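Local coordinates for protein Fe(2+) transporter FeoB (Legionella pneumophila, PDB 3IBY) that probably drives GTP-powered ferrous iron uptake across the bacterial inner membrane, its cytosolic part containing a GTP-binding G domain, at residues A[16-19]-A[25-28]; A[98-103]-A[244-249]; A[130-135]-A[143-148]. All blocks are in the same frame, centred on the assembly; numbering follows the deposited sequence.

How the contacts relate
The three contacts run across the cytosolic part of the transporter. Contacts 1 and 3 lie in the G domain, beside the predicted GTP site, and both reach its central sheet. Their centres are about 23 Å apart, yet they touch: Thr-16 CG2 lies 3.7 Å from Ala-148 C. This joins the helix after the P-loop to the loop of Gln-147 and Ala-148, two predicted GTP-binding residues. Contact 2 docks the C-terminal helix on the G domain. Its centre is about 15 Å from that of contact 3, and Ile-249 CG2 meets Leu-135 CD1 at 3.8 Å. Contacts 1 and 2 do not touch; their centres are about 28 Å apart.

Contact 1. Residues A[16-19]-A[25-28]; sequences TLFN and NQRV
Phe-18 holds CG anti to its backbone N, chi1 -177°, which carries the ring out from the helix to Gln-26. Gln-26 sets CG between its backbone N and carbonyl carbon, chi1 54°, and the chain is extended from there. The two side chains meet at the ring edge. Phe-18 CE2 lies 3.7 Å from Gln-26 CD and 3.8 Å from Gln-26 CB. Phe-18 CZ is 4.0 Å from the same CB. The amide end of Gln-26 comes to the ring edge, with the amide plane 85° from the ring plane. It is therefore an edge contact, with no stacking of the amide on the aromatic face.

The helix is the one that follows the P-loop of the G domain, and residues 26-28 open strand 26-30, an outermost strand of the central sheet. The sequence then runs on to Gly-33, the start of a predicted GTP-binding stretch. Phe-18 is buried, and its side chain also packs on Leu-6 of strand 3-8. It comes within about 4 Å of the side chain of Asp-54, another predicted GTP-binding residue.

Asn-19 adds a second, polar approach. Its amide comes near that of Gln-26, the two planes tilted by a modest angle. The Asn-19 side chain also lies about 4 Å from that of Thr-15, a predicted GTP-binding residue of the P-loop. On the strand, Arg-27 points away from the helix and forms a salt bridge with Glu-42 of strand 37-45.

Contact 2. Residues A[98-103]-A[244-249]; sequences RHLYLT and QKIHEI
Ile-246 lays its CD1 methyl over the backbone of helix 96-106 at Leu-100 and Tyr-101. The methyl is 3.5 Å from Leu-100 O and 3.6 Å from Tyr-101 CA. This is a helix-to-helix contact between the G domain and helix 234-253, the long C-terminal helix. That helix ends the helical region after the G domain, which probably corresponds to the GDI domain of FeoB. The short segments run mostly against each other, at 127°, with their axes 9.7 Å apart.

Ile-246 grips the neighbour with both branches. CG1 lies beside the backbone N, chi1 -76°, and leads to CD1. CG2 is anti to the N and reaches Leu-100, with Ile-246 CG2 3.9 Å from Leu-100 CB. Leu-100 itself points toward the C-terminal helix. One turn further on, Ile-249 adds a looser touch, with Leu-100 CD1 4.5 Å from Ile-249 CG2. The three residues are buried, and their side chains meet through apolar atoms.

Tyr-101 closes one flank. Its ring meets Ile-246 CD1 obliquely, Tyr-101 CD1 being 4.3 Å from that methyl. The ring also stacks with Tyr-59 and touches Ala-239 and Arg-242, further back on the C-terminal helix. Behind Leu-100, strand 86-92 supplies Ile-91, so the interface rests on the central sheet. A polar tie lies beside the apolar patch: His-247 ND1 is hydrogen-bonded to Glu-97 OE1.

The far side of the C-terminal helix carries a salt bridge of its own, in which Lys-245 NZ sits 3.3 Å from Glu-248 OE1 and approaches from above the carboxylate plane, 47° out of it.

Contact 3. Residues A[130-135]-A[143-148]; sequences IDTEKL and VIPIQA
Val-143 starts the strand and points toward helix 132-139, where it meets Leu-135. The two side chains cross at about a right angle, and Val-143 CG1 lies 3.8 Å from Leu-135 CD2. Each is set by a first torsion near 180°: Val-143 CG1 is anti to its backbone N, chi1 -172°, and so is Leu-135 CG, chi1 -179°. The other methyl, Val-143 CG2, is 4.2 Å from Leu-135 CG. The carbonyl of Val-143 takes part too, with its O 3.9 Å from Thr-132 CG2. The N of Val-143 is hydrogen-bonded to the Glu-136 carboxylate, one residue past Leu-135.

Ile-144 faces away, and its backbone pairs with Val-115 and Leu-117 of strand 113-118. Pro-145 turns back to the helix. The Pro-145 ring and the Thr-132 side chain meet end-on: Pro-145 CG is 3.7 Å from Thr-132 OG1 and 4.0 Å from Thr-132 CG2. Beyond it the chain leaves the strand. Gln-147 and Ala-148 are predicted to bind GTP, as in the G5 loop of other GTPases. Ala-148 N is hydrogen-bonded to Asn-118 OD1, from another predicted GTP-binding segment.

Helix 132-139 starts at Thr-132. Asp-131 is its N-cap, and Lys-134 N donates to Asp-131 OD2 at 3.0 Å, from well above the carboxylate plane.

Strand 143-145 is an outermost strand of the central sheet and runs parallel to strand 113-118. Thr-132 and Val-143 both pack on Leu-117 of that strand. Pro-145 also touches Met-120 of helix 120-125. Helix 132-139 also meets the C-terminal helix 234-253, where Leu-135 and Lys-134 pack on Val-253.

Contact 1. Residues A[16-19]-A[25-28]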
ATOM      1  N   THR A  16      -1.591  16.273   4.658  1.00 12.60           N
ATOM      2  CA  THR A  16      -0.652  17.325   4.335  1.00 12.34           C
ATOM      3  C   THR A  16      -0.042  17.110   2.956  1.00 11.89           C
ATOM      4  O   THR A  16       0.104  18.061   2.209  1.00 11.75           O
ATOM      5  CB  THR A  16       0.415  17.408   5.426  1.00 12.75           C
ATOM      6  OG1 THR A  16      -0.262  17.644   6.660  1.00 13.29           O
ATOM      7  CG2 THR A  16       1.437  18.532   5.187  1.00 11.54           C
ATOM      8  N   LEU A  17       0.300  15.874   2.589  1.00 11.54           N
ATOM      9  CA  LEU A  17       0.870  15.647   1.234  1.00 10.90           C
ATOM     10  C   LEU A  17      -0.168  15.919   0.184  1.00 10.27           C
ATOM     11  O   LEU A  17       0.094  16.539  -0.846  1.00 10.26           O
ATOM     12  CB  LEU A  17       1.419  14.244   1.074  1.00 10.32           C
ATOM     13  CG  LEU A  17       1.971  14.022  -0.341  1.00 11.00           C
ATOM     14  CD1 LEU A  17       3.013  15.061  -0.772  1.00  7.55           C
ATOM     15  CD2 LEU A  17       2.533  12.628  -0.379  1.00  9.59           C
ATOM     16  N   PHE A  18      -1.380  15.470   0.483  1.00 10.32           N
ATOM     17  CA  PHE A  18      -2.508  15.742  -0.347  1.00  9.60           C
ATOM     18  C   PHE A  18      -2.631  17.207  -0.596  1.00  8.84           C
ATOM     19  O   PHE A  18      -2.902  17.594  -1.719  1.00  9.50           O
ATOM     20  CB  PHE A  18      -3.782  15.268   0.291  1.00 10.10           C
ATOM     21  CG  PHE A  18      -4.978  15.466  -0.587  1.00 10.42           C
ATOM     22  CD1 PHE A  18      -5.169  14.635  -1.701  1.00  9.06           C
ATOM     23  CD2 PHE A  18      -5.868  16.495  -0.343  1.00 10.66           C
ATOM     24  CE1 PHE A  18      -6.276  14.794  -2.541  1.00 11.19           C
ATOM     25  CE2 PHE A  18      -6.998  16.701  -1.187  1.00 13.13           C
ATOM     26  CZ  PHE A  18      -7.221  15.839  -2.283  1.00 12.23           C
ATOM     27  N   ASN A  19      -2.482  18.017   0.444  1.00  8.23           N
ATOM     28  CA  ASN A  19      -2.647  19.466   0.292  1.00  8.52           C
ATOM     29  C   ASN A  19      -1.481  20.072  -0.516  1.00  8.44           C
ATOM     30  O   ASN A  19      -1.653  20.995  -1.324  1.00  6.89           O
ATOM     31  CB  ASN A  19      -2.724  20.160   1.639  1.00  8.51           C
ATOM     32  CG  ASN A  19      -3.974  19.831   2.413  1.00  9.40           C
ATOM     33  OD1 ASN A  19      -5.007  19.485   1.867  1.00  8.91           O
ATOM     34  ND2 ASN A  19      -3.872  19.944   3.725  1.00 12.43           N
ATOM     35  N   ASN A  25      -6.950  23.164  -5.566  1.00 11.18           N
ATOM     36  CA  ASN A  25      -7.634  22.312  -6.558  1.00 12.01           C
ATOM     37  C   ASN A  25      -7.981  20.947  -5.937  1.00 12.42           C
ATOM     38  O   ASN A  25      -7.381  19.908  -6.288  1.00 12.73           O
ATOM     39  CB  ASN A  25      -6.815  22.130  -7.840  1.00 11.12           C
ATOM     40  CG  ASN A  25      -6.345  23.411  -8.372  1.00 10.04           C
ATOM     41  OD1 ASN A  25      -7.125  24.284  -8.662  1.00  7.83           O
ATOM     42  ND2 ASN A  25      -5.041  23.567  -8.457  1.00 11.54           N
ATOM     43  N   GLN A  26      -8.965  20.978  -5.036  1.00 12.26           N
ATOM     44  CA  GLN A  26      -9.351  19.802  -4.307  1.00 11.76           C
ATOM     45  C   GLN A  26     -10.752  20.011  -3.803  1.00 12.18           C
ATOM     46  O   GLN A  26     -11.178  21.138  -3.628  1.00  9.87           O
ATOM     47  CB  GLN A  26      -8.396  19.577  -3.164  1.00 11.03           C
ATOM     48  CG  GLN A  26      -8.233  20.779  -2.219  1.00 11.13           C
ATOM     49  CD  GLN A  26      -7.711  20.358  -0.901  1.00  9.34           C
ATOM     50  OE1 GLN A  26      -6.580  20.611  -0.580  1.00 12.61           O
ATOM     51  NE2 GLN A  26      -8.504  19.617  -0.158  1.00 10.54           N
ATOM     52  N   ARG A  27     -11.465  18.923  -3.558  1.00 13.37           N
ATOM     53  CA  ARG A  27     -12.829  18.983  -3.066  1.00 14.71           C
ATOM     54  C   ARG A  27     -13.253  17.835  -2.201  1.00 14.66           C
ATOM     55  O   ARG A  27     -12.603  16.862  -2.110  1.00 16.03           O
ATOM     56  CB  ARG A  27     -13.798  19.138  -4.190  1.00 14.83           C
ATOM     57  CG  ARG A  27     -13.942  17.943  -4.937  1.00 17.01           C
ATOM     58  CD  ARG A  27     -14.221  18.252  -6.318  1.00 19.47           C
ATOM     59  NE  ARG A  27     -13.440  17.381  -7.124  1.00 22.02           N
ATOM     60  CZ  ARG A  27     -12.237  17.652  -7.571  1.00 24.34           C
ATOM     61  NH1 ARG A  27     -11.683  18.830  -7.385  1.00 23.57           N
ATOM     62  NH2 ARG A  27     -11.631  16.739  -8.270  1.00 26.76           N
ATOM     63  N   VAL A  28     -14.358  17.973  -1.529  1.00 14.19           N
ATOM     64  CA  VAL A  28     -14.831  16.897  -0.681  1.00 14.01           C
ATOM     65  C   VAL A  28     -16.216  16.472  -1.155  1.00 13.99           C
ATOM     66  O   VAL A  28     -17.044  17.302  -1.528  1.00 13.81           O
ATOM     67  CB  VAL A  28     -14.920  17.372   0.797  1.00 14.03           C
ATOM     68  CG1 VAL A  28     -16.255  18.148   1.055  1.00 12.10           C
ATOM     69  CG2 VAL A  28     -14.785  16.205   1.742  1.00 14.94           C
TER

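Contact 2. Residues A[98-103]-A[244-249]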
ATOM      1  N   ARG A  98       6.189  -0.478  10.962  1.00 11.09           N
ATOM      2  CA  ARG A  98       4.727  -0.646  10.953  1.00 11.21           C
ATOM      3  C   ARG A  98       4.211  -0.273   9.567  1.00 11.02           C
ATOM      4  O   ARG A  98       3.435  -1.022   8.955  1.00 11.39           O
ATOM      5  CB  ARG A  98       4.030   0.178  12.026  1.00 11.36           C
ATOM      6  CG  ARG A  98       2.523   0.239  11.869  1.00 13.30           C
ATOM      7  CD  ARG A  98       1.747   0.853  13.099  1.00 15.67           C
ATOM      8  NE  ARG A  98       0.494   1.462  12.612  1.00 18.33           N
ATOM      9  CZ  ARG A  98      -0.740   1.317  13.118  1.00 17.64           C
ATOM     10  NH1 ARG A  98      -0.988   0.651  14.232  1.00 17.27           N
ATOM     11  NH2 ARG A  98      -1.747   1.912  12.496  1.00 17.80           N
ATOM     12  N   HIS A  99       4.701   0.840   9.043  1.00 10.62           N
ATOM     13  CA  HIS A  99       4.101   1.441   7.865  1.00 10.63           C
ATOM     14  C   HIS A  99       4.325   0.617   6.626  1.00 11.17           C
ATOM     15  O   HIS A  99       3.522   0.664   5.706  1.00 11.57           O
ATOM     16  CB  HIS A  99       4.590   2.864   7.671  1.00 10.71           C
ATOM     17  CG  HIS A  99       3.865   3.866   8.502  1.00 10.04           C
ATOM     18  ND1 HIS A  99       3.365   3.574   9.754  1.00 10.45           N
ATOM     19  CD2 HIS A  99       3.556   5.161   8.264  1.00  8.37           C
ATOM     20  CE1 HIS A  99       2.785   4.653  10.256  1.00  9.71           C
ATOM     21  NE2 HIS A  99       2.879   5.626   9.366  1.00  9.03           N
ATOM     22  N   LEU A 100       5.398  -0.165   6.599  1.00 11.47           N
ATOM     23  CA  LEU A 100       5.676  -1.045   5.471  1.00 10.85           C
ATOM     24  C   LEU A 100       4.806  -2.310   5.451  1.00 10.98           C
ATOM     25  O   LEU A 100       4.856  -3.114   4.499  1.00 11.04           O
ATOM     26  CB  LEU A 100       7.129  -1.471   5.524  1.00 11.24           C
ATOM     27  CG  LEU A 100       8.102  -0.384   5.130  1.00 11.62           C
ATOM     28  CD1 LEU A 100       9.517  -0.858   5.411  1.00 11.06           C
ATOM     29  CD2 LEU A 100       7.903  -0.046   3.678  1.00 12.01           C
ATOM     30  N   TYR A 101       4.040  -2.557   6.498  1.00 10.08           N
ATOM     31  CA  TYR A 101       3.157  -3.706   6.422  1.00  9.72           C
ATOM     32  C   TYR A 101       2.211  -3.439   5.273  1.00  9.26           C
ATOM     33  O   TYR A 101       2.084  -4.262   4.375  1.00  9.80           O
ATOM     34  CB  TYR A 101       2.409  -3.903   7.728  1.00  9.55           C
ATOM     35  CG  TYR A 101       1.743  -5.239   7.883  1.00  9.18           C
ATOM     36  CD1 TYR A 101       2.397  -6.285   8.478  1.00  8.08           C
ATOM     37  CD2 TYR A 101       0.429  -5.440   7.450  1.00 10.81           C
ATOM     38  CE1 TYR A 101       1.776  -7.514   8.659  1.00  8.86           C
ATOM     39  CE2 TYR A 101      -0.189  -6.654   7.601  1.00 10.72           C
ATOM     40  CZ  TYR A 101       0.493  -7.695   8.229  1.00  9.87           C
ATOM     41  OH  TYR A 101      -0.125  -8.910   8.421  1.00 10.42           O
ATOM     42  N   LEU A 102       1.598  -2.263   5.286  1.00  8.93           N
ATOM     43  CA  LEU A 102       0.673  -1.858   4.236  1.00  9.24           C
ATOM     44  C   LEU A 102       1.294  -1.865   2.873  1.00  9.69           C
ATOM     45  O   LEU A 102       0.656  -2.230   1.882  1.00 10.07           O
ATOM     46  CB  LEU A 102       0.133  -0.474   4.506  1.00  9.05           C
ATOM     47  CG  LEU A 102      -0.738   0.178   3.441  1.00  7.92           C
ATOM     48  CD1 LEU A 102      -1.956  -0.691   3.193  1.00  6.30           C
ATOM     49  CD2 LEU A 102      -1.103   1.612   3.927  1.00  5.33           C
ATOM     50  N   THR A 103       2.557  -1.477   2.840  1.00 10.71           N
ATOM     51  CA  THR A 103       3.295  -1.317   1.599  1.00 10.88           C
ATOM     52  C   THR A 103       3.450  -2.633   0.898  1.00 10.51           C
ATOM     53  O   THR A 103       3.280  -2.719  -0.311  1.00 11.24           O
ATOM     54  CB  THR A 103       4.720  -0.769   1.828  1.00 10.81           C
ATOM     55  OG1 THR A 103       4.674   0.512   2.467  1.00 11.38           O
ATOM     56  CG2 THR A 103       5.405  -0.610   0.494  1.00 12.21           C
ATOM     57  N   GLN A 244       8.465 -10.771   9.100  1.00  8.70           N
ATOM     58  CA  GLN A 244       9.911 -11.119   9.172  1.00  9.06           C
ATOM     59  C   GLN A 244      10.695 -10.418   8.059  1.00  8.04           C
ATOM     60  O   GLN A 244      11.774  -9.883   8.299  1.00  6.26           O
ATOM     61  CB  GLN A 244      10.120 -12.615   9.119  1.00  9.52           C
ATOM     62  CG  GLN A 244       9.977 -13.311  10.454  1.00 13.99           C
ATOM     63  CD  GLN A 244      10.196 -14.814  10.304  1.00 20.43           C
ATOM     64  OE1 GLN A 244       9.396 -15.500   9.637  1.00 25.45           O
ATOM     65  NE2 GLN A 244      11.288 -15.339  10.901  1.00 22.82           N
ATOM     66  N   LYS A 245      10.099 -10.380   6.866  1.00  7.31           N
ATOM     67  CA  LYS A 245      10.727  -9.783   5.718  1.00  7.32           C
ATOM     68  C   LYS A 245      10.820  -8.288   5.958  1.00  7.46           C
ATOM     69  O   LYS A 245      11.761  -7.619   5.512  1.00  6.86           O
ATOM     70  CB  LYS A 245       9.892 -10.054   4.450  1.00  7.42           C
ATOM     71  CG  LYS A 245      10.545  -9.601   3.087  1.00  8.10           C
ATOM     72  CD  LYS A 245      11.960 -10.248   2.853  1.00  9.51           C
ATOM     73  CE  LYS A 245      12.677  -9.847   1.529  1.00  8.56           C
ATOM     74  NZ  LYS A 245      13.926 -10.652   1.319  1.00  8.18           N
ATOM     75  N   ILE A 246       9.813  -7.752   6.634  1.00  6.96           N
ATOM     76  CA  ILE A 246       9.761  -6.326   6.798  1.00  7.01           C
ATOM     77  C   ILE A 246      10.757  -5.963   7.880  1.00  6.95           C
ATOM     78  O   ILE A 246      11.477  -4.988   7.714  1.00  6.40           O
ATOM     79  CB  ILE A 246       8.360  -5.850   7.172  1.00  6.64           C
ATOM     80  CG1 ILE A 246       7.493  -5.890   5.940  1.00  6.99           C
ATOM     81  CG2 ILE A 246       8.385  -4.461   7.738  1.00  4.84           C
ATOM     82  CD1 ILE A 246       6.052  -5.820   6.306  1.00  6.36           C
ATOM     83  N   HIS A 247      10.767  -6.731   8.983  1.00  7.26           N
ATOM     84  CA  HIS A 247      11.738  -6.538  10.078  1.00  8.09           C
ATOM     85  C   HIS A 247      13.138  -6.644   9.494  1.00  7.99           C
ATOM     86  O   HIS A 247      13.985  -5.843   9.766  1.00  8.00           O
ATOM     87  CB  HIS A 247      11.554  -7.568  11.202  1.00  7.96           C
ATOM     88  CG  HIS A 247      12.475  -7.380  12.375  1.00  9.21           C
ATOM     89  ND1 HIS A 247      12.175  -6.554  13.440  1.00 11.07           N
ATOM     90  CD2 HIS A 247      13.676  -7.944  12.667  1.00 10.46           C
ATOM     91  CE1 HIS A 247      13.157  -6.602  14.326  1.00 11.04           C
ATOM     92  NE2 HIS A 247      14.077  -7.443  13.885  1.00 11.21           N
ATOM     93  N   GLU A 248      13.345  -7.602   8.631  1.00  8.65           N
ATOM     94  CA  GLU A 248      14.648  -7.740   8.029  1.00 10.26           C
ATOM     95  C   GLU A 248      15.005  -6.515   7.164  1.00 10.23           C
ATOM     96  O   GLU A 248      16.125  -6.050   7.224  1.00 10.62           O
ATOM     97  CB  GLU A 248      14.786  -9.114   7.315  1.00 10.31           C
ATOM     98  CG  GLU A 248      15.465  -9.128   5.971  1.00 11.51           C
ATOM     99  CD  GLU A 248      15.327 -10.489   5.271  1.00 15.03           C
ATOM    100  OE1 GLU A 248      15.697 -10.554   4.077  1.00 16.19           O
ATOM    101  OE2 GLU A 248      14.831 -11.476   5.895  1.00 16.96           O
ATOM    102  N   ILE A 249      14.069  -5.957   6.415  1.00 10.32           N
ATOM    103  CA  ILE A 249      14.377  -4.759   5.613  1.00 10.98           C
ATOM    104  C   ILE A 249      14.689  -3.560   6.491  1.00 11.35           C
ATOM    105  O   ILE A 249      15.544  -2.735   6.145  1.00 11.54           O
ATOM    106  CB  ILE A 249      13.212  -4.369   4.655  1.00 11.39           C
ATOM    107  CG1 ILE A 249      13.218  -5.284   3.436  1.00 11.76           C
ATOM    108  CG2 ILE A 249      13.293  -2.884   4.209  1.00 10.74           C
ATOM    109  CD1 ILE A 249      11.831  -5.541   2.890  1.00 13.69           C
TER

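Contact 3. Residues A[130-135]-A[143-148]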
ATOM      1  N   ILE A 130      17.749   6.751   7.907  1.00 15.03           N
ATOM      2  CA  ILE A 130      17.268   5.780   6.939  1.00 15.13           C
ATOM      3  C   ILE A 130      18.133   5.911   5.691  1.00 15.22           C
ATOM      4  O   ILE A 130      18.318   7.014   5.162  1.00 15.09           O
ATOM      5  CB  ILE A 130      15.762   5.974   6.610  1.00 15.55           C
ATOM      6  CG1 ILE A 130      14.902   5.635   7.834  1.00 16.37           C
ATOM      7  CG2 ILE A 130      15.324   5.076   5.477  1.00 15.88           C
ATOM      8  CD1 ILE A 130      13.536   6.246   7.795  1.00 15.16           C
ATOM      9  N   ASP A 131      18.707   4.777   5.286  1.00 14.40           N
ATOM     10  CA  ASP A 131      19.376   4.630   4.030  1.00 13.93           C
ATOM     11  C   ASP A 131      18.307   4.530   2.951  1.00 14.37           C
ATOM     12  O   ASP A 131      17.699   3.489   2.770  1.00 15.07           O
ATOM     13  CB  ASP A 131      20.212   3.350   4.059  1.00 13.78           C
ATOM     14  CG  ASP A 131      21.199   3.286   2.950  1.00 13.13           C
ATOM     15  OD1 ASP A 131      22.279   2.728   3.182  1.00 14.62           O
ATOM     16  OD2 ASP A 131      20.906   3.790   1.849  1.00 13.76           O
ATOM     17  N   THR A 132      18.095   5.611   2.218  1.00 14.67           N
ATOM     18  CA  THR A 132      17.064   5.685   1.190  1.00 15.03           C
ATOM     19  C   THR A 132      17.362   4.853  -0.054  1.00 15.79           C
ATOM     20  O   THR A 132      16.458   4.251  -0.657  1.00 16.34           O
ATOM     21  CB  THR A 132      16.869   7.156   0.805  1.00 15.02           C
ATOM     22  OG1 THR A 132      15.943   7.724   1.743  1.00 15.63           O
ATOM     23  CG2 THR A 132      16.390   7.339  -0.686  1.00 14.28           C
ATOM     24  N   GLU A 133      18.634   4.856  -0.441  1.00 16.31           N
ATOM     25  CA  GLU A 133      19.104   4.120  -1.600  1.00 16.57           C
ATOM     26  C   GLU A 133      18.972   2.633  -1.331  1.00 15.96           C
ATOM     27  O   GLU A 133      18.661   1.881  -2.251  1.00 16.53           O
ATOM     28  CB  GLU A 133      20.556   4.493  -1.957  1.00 16.62           C
ATOM     29  CG  GLU A 133      20.812   6.048  -1.987  1.00 18.95           C
ATOM     30  CD  GLU A 133      21.893   6.516  -2.980  1.00 20.55           C
ATOM     31  OE1 GLU A 133      21.564   7.420  -3.795  1.00 20.48           O
ATOM     32  OE2 GLU A 133      23.050   5.987  -2.944  1.00 20.83           O
ATOM     33  N   LYS A 134      19.162   2.213  -0.076  1.00 14.83           N
ATOM     34  CA  LYS A 134      19.081   0.786   0.254  1.00 14.07           C
ATOM     35  C   LYS A 134      17.625   0.334   0.336  1.00 12.83           C
ATOM     36  O   LYS A 134      17.278  -0.717  -0.163  1.00 12.63           O
ATOM     37  CB  LYS A 134      19.870   0.469   1.532  1.00 14.05           C
ATOM     38  CG  LYS A 134      20.048  -1.020   1.876  1.00 13.79           C
ATOM     39  CD  LYS A 134      21.108  -1.780   1.057  1.00 12.88           C
ATOM     40  CE  LYS A 134      20.912  -3.325   1.180  1.00 11.23           C
ATOM     41  NZ  LYS A 134      21.944  -4.205   0.525  1.00  6.90           N
ATOM     42  N   LEU A 135      16.779   1.142   0.952  1.00 12.54           N
ATOM     43  CA  LEU A 135      15.334   0.866   1.032  1.00 11.95           C
ATOM     44  C   LEU A 135      14.738   0.703  -0.361  1.00 11.96           C
ATOM     45  O   LEU A 135      14.058  -0.273  -0.656  1.00 11.42           O
ATOM     46  CB  LEU A 135      14.645   1.995   1.770  1.00 11.57           C
ATOM     47  CG  LEU A 135      13.135   1.856   1.968  1.00 11.41           C
ATOM     48  CD1 LEU A 135      12.804   0.528   2.644  1.00 10.57           C
ATOM     49  CD2 LEU A 135      12.590   3.043   2.759  1.00  7.65           C
ATOM     50  N   VAL A 143      11.734   5.416  -3.895  1.00 10.58           N
ATOM     51  CA  VAL A 143      11.502   5.880  -2.514  1.00 10.78           C
ATOM     52  C   VAL A 143      11.943   7.348  -2.489  1.00 10.47           C
ATOM     53  O   VAL A 143      13.101   7.643  -2.775  1.00 10.14           O
ATOM     54  CB  VAL A 143      12.285   5.050  -1.467  1.00 10.50           C
ATOM     55  CG1 VAL A 143      11.858   5.451  -0.085  1.00 11.69           C
ATOM     56  CG2 VAL A 143      12.067   3.579  -1.658  1.00  8.86           C
ATOM     57  N   ILE A 144      11.002   8.255  -2.233  1.00 10.19           N
ATOM     58  CA  ILE A 144      11.253   9.678  -2.419  1.00 10.22           C
ATOM     59  C   ILE A 144      11.092  10.339  -1.073  1.00 10.54           C
ATOM     60  O   ILE A 144       9.973  10.435  -0.554  1.00 11.36           O
ATOM     61  CB  ILE A 144      10.292  10.337  -3.449  1.00 10.37           C
ATOM     62  CG1 ILE A 144      10.433   9.686  -4.856  1.00 10.51           C
ATOM     63  CG2 ILE A 144      10.510  11.863  -3.497  1.00  8.13           C
ATOM     64  CD1 ILE A 144      11.729   9.976  -5.631  1.00  7.40           C
ATOM     65  N   PRO A 145      12.206  10.756  -0.475  1.00 10.26           N
ATOM     66  CA  PRO A 145      12.201  11.443   0.801  1.00 10.37           C
ATOM     67  C   PRO A 145      11.598  12.832   0.686  1.00 10.63           C
ATOM     68  O   PRO A 145      11.977  13.576  -0.224  1.00 10.40           O
ATOM     69  CB  PRO A 145      13.678  11.578   1.142  1.00 10.37           C
ATOM     70  CG  PRO A 145      14.403  10.666   0.225  1.00 10.27           C
ATOM     71  CD  PRO A 145      13.559  10.413  -0.938  1.00 10.46           C
ATOM     72  N   ILE A 146      10.674  13.162   1.593  1.00 10.75           N
ATOM     73  CA  ILE A 146       9.982  14.469   1.620  1.00 11.09           C
ATOM     74  C   ILE A 146       9.713  15.044   3.028  1.00 11.24           C
ATOM     75  O   ILE A 146       9.933  14.396   4.054  1.00 10.46           O
ATOM     76  CB  ILE A 146       8.605  14.390   0.899  1.00 11.59           C
ATOM     77  CG1 ILE A 146       7.627  13.459   1.653  1.00 12.37           C
ATOM     78  CG2 ILE A 146       8.775  13.928  -0.553  1.00 11.15           C
ATOM     79  CD1 ILE A 146       6.166  13.627   1.278  1.00 12.83           C
ATOM     80  N   GLN A 147       9.242  16.288   3.051  1.00 11.45           N
ATOM     81  CA  GLN A 147       8.664  16.913   4.248  1.00 11.19           C
ATOM     82  C   GLN A 147       7.466  17.718   3.767  1.00 11.60           C
ATOM     83  O   GLN A 147       7.587  18.867   3.325  1.00 10.77           O
ATOM     84  CB  GLN A 147       9.654  17.820   4.950  1.00 11.22           C
ATOM     85  CG  GLN A 147      10.966  17.176   5.326  1.00 12.30           C
ATOM     86  CD  GLN A 147      11.952  18.176   5.878  1.00 10.68           C
ATOM     87  OE1 GLN A 147      13.142  18.061   5.660  1.00 11.73           O
ATOM     88  NE2 GLN A 147      11.453  19.177   6.559  1.00 10.49           N
ATOM     89  N   ALA A 148       6.317  17.061   3.795  1.00 12.23           N
ATOM     90  CA  ALA A 148       5.165  17.545   3.097  1.00 12.62           C
ATOM     91  C   ALA A 148       4.791  18.858   3.721  1.00 13.04           C
ATOM     92  O   ALA A 148       4.485  19.827   3.026  1.00 13.25           O
ATOM     93  CB  ALA A 148       4.029  16.538   3.220  1.00 12.99           C
TER